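Local coordinates for translocator protein BipD (Burkholderia pseudomallei, PDB 3NFT) that is needed for epithelial cell invasion and intracellular survival, and probably regulates secretion and membrane insertion of the type III effectors BipB and BipC, at residues 183-186 with 187-190; 226-229 with 230-233. All blocks are in the same frame, centred on the assembly; numbering follows the deposited sequence.

Following the chain from the N terminus, contact 1 comes first, in the closing turns of helix 177-189, and contact 2 follows on helix 226-233; each joins consecutive residues along a helix, contact 1 running on into the turn at His190, so neither closes a long loop, and the two stand in series without nesting or crossing. Between them run strands 193-195, 213-215 and 220-223 of one antiparallel sheet and helix 202-209. In space contacts 1 and 2 meet, with about 10 Å between their centres. Val187, Ile188 and Ile184 pack on Leu228, and Gln185 probably hydrogen-bonds Arg232. Both helices also lean on helix 121-160, while helix 226-233 additionally reaches the long helix 244-295.

Contact 1. Residues 183-186 with 187-190; sequences LIQQ and VIDH
Gln185 O receives Asp189 N at 2.8 Å and Ile184 O receives Ile188 N at 3.1 Å, i-to-i+4 bonds that carry the alpha-helical backbone through the last turns of helix 177-189; the preceding bond, from Val187 N to Leu183 O, is weak. Above the same turn the side chains are joined too, NE2 of Gln185 donating to OD2 of Asp189 over 3.1 Å. The bond is nearly straight (164°), and OD2 lies in the plane of the amide. The donor, however, arrives 43° above the carboxylate plane, and the two planes are 46° apart. The bend at chi2 of Gln185 carries the amide forward along the helix toward Asp189, where NE2 also passes 3.7 Å from CG2 of Ile188. On the inward side CG2 of Ile184 stands 4.3 Å from CD1 of Ile188, and these chains pack against helix 226-233, while Val187 rests on Ser153 and Val157 of helix 121-160, part of the predicted coiled coil. Gln186 O lies in the plane of the His190 ring, at its edge, 3.0 Å from CD2 of His190. Because OE1 of Gln185 accepts from Arg232 of helix 226-233, its amide is engaged at both ends, which is consistent with the modelled orientation and would hold its rotation; Asp189–Gln185–Arg232 thus relays a polar connection between helices, and the carboxylate would probably strengthen OE1 as an acceptor.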
ATOM      1  N   LEU A 183      40.381  19.451  21.634  1.00 11.91           N
ATOM      2  CA  LEU A 183      39.069  19.964  21.226  1.00 11.78           C
ATOM      3  C   LEU A 183      38.424  19.059  20.175  1.00 11.10           C
ATOM      4  O   LEU A 183      37.246  18.722  20.268  1.00 11.90           O
ATOM      5  CB  LEU A 183      39.191  21.408  20.704  1.00 12.44           C
ATOM      6  CG  LEU A 183      39.497  22.498  21.707  1.00 14.46           C
ATOM      7  CD1 LEU A 183      39.811  23.817  20.971  1.00 16.92           C
ATOM      8  CD2 LEU A 183      38.314  22.707  22.635  1.00 18.04           C
ATOM      9  N   ILE A 184      39.199  18.667  19.167  1.00 10.69           N
ATOM     10  CA  ILE A 184      38.697  17.795  18.123  1.00 10.51           C
ATOM     11  C   ILE A 184      38.310  16.436  18.678  1.00 10.39           C
ATOM     12  O   ILE A 184      37.293  15.871  18.306  1.00 11.08           O
ATOM     13  CB  ILE A 184      39.658  17.698  16.925  1.00 10.15           C
ATOM     14  CG1 ILE A 184      39.812  19.088  16.261  1.00 11.49           C
ATOM     15  CG2 ILE A 184      39.156  16.671  15.888  1.00 11.89           C
ATOM     16  CD1 ILE A 184      40.890  19.213  15.261  1.00 12.55           C
ATOM     17  N   GLN A 185      39.138  15.874  19.553  1.00 11.56           N
ATOM     18  CA  GLN A 185      38.806  14.598  20.117  1.00 13.23           C
ATOM     19  C   GLN A 185      37.505  14.639  20.908  1.00 13.66           C
ATOM     20  O   GLN A 185      36.725  13.672  20.907  1.00 13.82           O
ATOM     21  CB  GLN A 185      39.977  14.120  20.982  1.00 13.72           C
ATOM     22  CG  GLN A 185      39.833  12.654  21.420  1.00 15.13           C
ATOM     23  CD  GLN A 185      39.902  11.688  20.251  1.00 17.00           C
ATOM     24  OE1 GLN A 185      40.845  11.735  19.449  1.00 21.25           O
ATOM     25  NE2 GLN A 185      38.884  10.815  20.127  1.00 17.74           N
ATOM     26  N   GLN A 186      37.240  15.766  21.567  1.00 14.19           N
ATOM     27  CA  GLN A 186      35.976  15.970  22.298  1.00 17.09           C
ATOM     28  C   GLN A 186      34.767  15.846  21.363  1.00 15.49           C
ATOM     29  O   GLN A 186      33.755  15.256  21.692  1.00 15.68           O
ATOM     30  CB  GLN A 186      36.036  17.309  22.991  1.00 18.93           C
ATOM     31  CG  GLN A 186      34.984  17.629  23.971  1.00 25.69           C
ATOM     32  CD  GLN A 186      35.348  18.866  24.806  1.00 32.12           C
ATOM     33  OE1 GLN A 186      35.661  19.948  24.273  1.00 34.24           O
ATOM     34  NE2 GLN A 186      35.309  18.704  26.132  1.00 35.75           N
ATOM     35  N   VAL A 187      34.892  16.384  20.160  1.00 13.70           N
ATOM     36  CA  VAL A 187      33.856  16.195  19.169  1.00 13.33           C
ATOM     37  C   VAL A 187      33.713  14.731  18.757  1.00 13.18           C
ATOM     38  O   VAL A 187      32.631  14.203  18.683  1.00 14.43           O
ATOM     39  CB  VAL A 187      34.109  17.094  17.935  1.00 13.18           C
ATOM     40  CG1 VAL A 187      33.061  16.809  16.840  1.00 13.49           C
ATOM     41  CG2 VAL A 187      34.121  18.567  18.386  1.00 15.09           C
ATOM     42  N   ILE A 188      34.818  14.084  18.451  1.00 13.21           N
ATOM     43  CA  ILE A 188      34.786  12.687  18.016  1.00 13.07           C
ATOM     44  C   ILE A 188      34.106  11.833  19.096  1.00 13.95           C
ATOM     45  O   ILE A 188      33.276  10.956  18.795  1.00 14.88           O
ATOM     46  CB  ILE A 188      36.226  12.172  17.726  1.00 12.90           C
ATOM     47  CG1 ILE A 188      36.840  12.850  16.499  1.00 13.62           C
ATOM     48  CG2 ILE A 188      36.236  10.622  17.554  1.00 13.32           C
ATOM     49  CD1 ILE A 188      38.305  12.495  16.236  1.00 14.65           C
ATOM     50  N   ASP A 189      34.454  12.110  20.344  1.00 14.90           N
ATOM     51  CA  ASP A 189      33.934  11.336  21.471  1.00 15.77           C
ATOM     52  C   ASP A 189      32.461  11.502  21.723  1.00 16.76           C
ATOM     53  O   ASP A 189      31.847  10.677  22.389  1.00 18.60           O
ATOM     54  CB  ASP A 189      34.679  11.686  22.766  1.00 15.49           C
ATOM     55  CG  ASP A 189      36.093  11.155  22.781  1.00 17.13           C
ATOM     56  OD1 ASP A 189      36.864  11.617  23.624  1.00 20.53           O
ATOM     57  OD2 ASP A 189      36.444  10.317  21.927  1.00 19.26           O
ATOM     58  N   HIS A 190      31.860  12.563  21.194  1.00 16.34           N
ATOM     59  CA  HIS A 190      30.463  12.822  21.476  1.00 17.78           C
ATOM     60  C   HIS A 190      29.602  12.922  20.235  1.00 16.22           C
ATOM     61  O   HIS A 190      28.519  13.517  20.259  1.00 17.66           O
ATOM     62  CB  HIS A 190      30.356  14.057  22.355  1.00 18.79           C
ATOM     63  CG  HIS A 190      31.045  13.894  23.676  1.00 21.92           C
ATOM     64  ND1 HIS A 190      30.450  13.268  24.752  1.00 25.70           N
ATOM     65  CD2 HIS A 190      32.278  14.263  24.091  1.00 24.50           C
ATOM     66  CE1 HIS A 190      31.287  13.265  25.776  1.00 27.00           C
ATOM     67  NE2 HIS A 190      32.402  13.864  25.404  1.00 28.16           N
TER

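Contact 2. Residues 226-229 with 230-233; sequences DKLI and KMRD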
ATOM      1  N   ASP A 226      36.123   9.852  10.163  1.00 13.06           N
ATOM      2  CA  ASP A 226      37.366   9.839   9.396  1.00 13.87           C
ATOM      3  C   ASP A 226      37.906  11.250   9.097  1.00 13.39           C
ATOM      4  O   ASP A 226      39.097  11.506   9.237  1.00 12.64           O
ATOM      5  CB  ASP A 226      37.271   9.012   8.099  1.00 14.63           C
ATOM      6  CG  ASP A 226      36.172   9.478   7.122  1.00 16.35           C
ATOM      7  OD1 ASP A 226      36.256   9.039   5.961  1.00 19.93           O
ATOM      8  OD2 ASP A 226      35.211  10.178   7.495  1.00 18.86           O
ATOM      9  N   LYS A 227      37.033  12.190   8.741  1.00 12.72           N
ATOM     10  CA  LYS A 227      37.534  13.534   8.424  1.00 12.53           C
ATOM     11  C   LYS A 227      38.030  14.238   9.694  1.00 12.13           C
ATOM     12  O   LYS A 227      39.035  14.934   9.666  1.00 12.24           O
ATOM     13  CB  LYS A 227      36.456  14.372   7.707  1.00 12.12           C
ATOM     14  CG  LYS A 227      36.205  13.905   6.287  1.00 14.85           C
ATOM     15  CD  LYS A 227      34.913  13.173   6.074  1.00 16.66           C
ATOM     16  CE  LYS A 227      34.843  12.521   4.690  1.00 17.67           C
ATOM     17  NZ  LYS A 227      33.512  11.941   4.291  1.00 18.64           N
ATOM     18  N   LEU A 228      37.316  14.065  10.805  1.00 10.84           N
ATOM     19  CA  LEU A 228      37.763  14.649  12.065  1.00 11.41           C
ATOM     20  C   LEU A 228      39.104  14.071  12.507  1.00 11.36           C
ATOM     21  O   LEU A 228      39.938  14.784  13.033  1.00 12.30           O
ATOM     22  CB  LEU A 228      36.716  14.442  13.152  1.00 11.39           C
ATOM     23  CG  LEU A 228      35.436  15.280  13.031  1.00 11.16           C
ATOM     24  CD1 LEU A 228      34.372  14.787  14.011  1.00 13.40           C
ATOM     25  CD2 LEU A 228      35.768  16.761  13.177  1.00 14.42           C
ATOM     26  N   ILE A 229      39.275  12.763  12.319  1.00 11.86           N
ATOM     27  CA  ILE A 229      40.562  12.098  12.603  1.00 13.15           C
ATOM     28  C   ILE A 229      41.694  12.672  11.753  1.00 13.20           C
ATOM     29  O   ILE A 229      42.770  12.977  12.256  1.00 14.17           O
ATOM     30  CB  ILE A 229      40.420  10.597  12.394  1.00 13.54           C
ATOM     31  CG1 ILE A 229      39.548  10.026  13.514  1.00 15.15           C
ATOM     32  CG2 ILE A 229      41.829   9.951  12.318  1.00 15.14           C
ATOM     33  CD1 ILE A 229      39.145   8.545  13.325  1.00 15.65           C
ATOM     34  N   LYS A 230      41.430  12.885  10.475  1.00 13.78           N
ATOM     35  CA  LYS A 230      42.434  13.456   9.574  1.00 13.73           C
ATOM     36  C   LYS A 230      42.780  14.875  10.017  1.00 12.37           C
ATOM     37  O   LYS A 230      43.940  15.261  10.031  1.00 13.96           O
ATOM     38  CB  LYS A 230      42.002  13.393   8.096  1.00 15.61           C
ATOM     39  CG  LYS A 230      42.112  12.001   7.512  1.00 19.92           C
ATOM     40  CD  LYS A 230      41.540  11.886   6.140  1.00 25.41           C
ATOM     41  CE  LYS A 230      41.522  10.423   5.670  1.00 28.76           C
ATOM     42  NZ  LYS A 230      42.794   9.708   5.946  1.00 32.27           N
ATOM     43  N   MET A 231      41.763  15.651  10.411  1.00 11.83           N
ATOM     44  CA  MET A 231      42.000  16.995  10.955  1.00 11.04           C
ATOM     45  C   MET A 231      42.852  16.936  12.232  1.00 11.32           C
ATOM     46  O   MET A 231      43.850  17.628  12.365  1.00 12.00           O
ATOM     47  CB  MET A 231      40.662  17.668  11.251  1.00 12.28           C
ATOM     48  CG  MET A 231      39.896  18.146  10.047  1.00 14.22           C
ATOM     49  SD  MET A 231      38.282  18.737  10.618  1.00 21.21           S
ATOM     50  CE  MET A 231      37.927  20.019   9.468  1.00 21.40           C
ATOM     51  N   ARG A 232      42.456  16.063  13.144  1.00 11.37           N
ATOM     52  CA  ARG A 232      43.220  15.874  14.386  1.00 11.94           C
ATOM     53  C   ARG A 232      44.681  15.493  14.112  1.00 12.89           C
ATOM     54  O   ARG A 232      45.625  16.071  14.689  1.00 13.17           O
ATOM     55  CB  ARG A 232      42.568  14.801  15.266  1.00 12.46           C
ATOM     56  CG  ARG A 232      43.098  14.730  16.679  1.00 13.52           C
ATOM     57  CD  ARG A 232      42.684  13.404  17.343  1.00 17.68           C
ATOM     58  NE  ARG A 232      43.225  12.287  16.568  1.00 22.61           N
ATOM     59  CZ  ARG A 232      42.711  11.058  16.497  1.00 24.50           C
ATOM     60  NH1 ARG A 232      41.603  10.733  17.158  1.00 23.42           N
ATOM     61  NH2 ARG A 232      43.297  10.159  15.712  1.00 24.19           N
ATOM     62  N   ASP A 233      44.875  14.508  13.242  1.00 15.75           N
ATOM     63  CA  ASP A 233      46.226  14.006  12.958  1.00 16.19           C
ATOM     64  C   ASP A 233      47.102  14.968  12.161  1.00 16.21           C
ATOM     65  O   ASP A 233      48.326  14.787  12.102  1.00 18.38           O
ATOM     66  CB  ASP A 233      46.158  12.690  12.197  1.00 17.54           C
ATOM     67  CG  ASP A 233      45.603  11.563  13.015  1.00 18.93           C
ATOM     68  OD1 ASP A 233      45.276  10.539  12.373  1.00 22.20           O
ATOM     69  OD2 ASP A 233      45.479  11.667  14.271  1.00 21.50           O
TER
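With chi1 of Ile229 at -71°, its CG2 branch lies anti to its own backbone N and on the side of the carbonyl carbon, leading forward along the helix to Asp233, whose CG sits beside its backbone N (chi1 -68°). The two side chains lie alongside each other, leading off in a common direction, and CG2 of Ile229 comes within 3.5 Å of OD1 of Asp233. Arg232 starts in another direction but bends at chi3 (60°), which swings its guanidinium back to the same patch: NH2 is 3.7 Å from CG2 of Ile229, an oblique approach. The guanidinium then holds its neighbour in sequence side-on, NE and NH2 both donating to the single oxygen OD2 of Asp233. The NH2 bond is the shorter at 3.0 Å and arrives on the syn side; NE reaches the oxygen from the same face but farther above the carboxylate plane. OD2 lies close to the guanidinium plane; two bonds to one oxygen would be expected to limit rotation of both groups. The fourth turn-spanning bond of this short alpha-helix, Asp233 N to Ile229 O (2.8 Å), ties down the backbone beneath that salt bridge, following like bonds from Lys230, Met231 and Arg232. Helix 226-233 follows strand 220-223 and packs on helix 177-189 and on helices 121-160 and 244-295, which largely fall in the predicted coiled-coil regions. On its buried side CD2 of Leu228 meets SD of Met231 at 4.1 Å; Leu228 also touches Tyr150 and Val154, and Met231 touches Met158 and Gln257. NZ of Lys227 forms a salt bridge with Asp264 of helix 244-295, and NH1 of Arg232 is taken by Gln185.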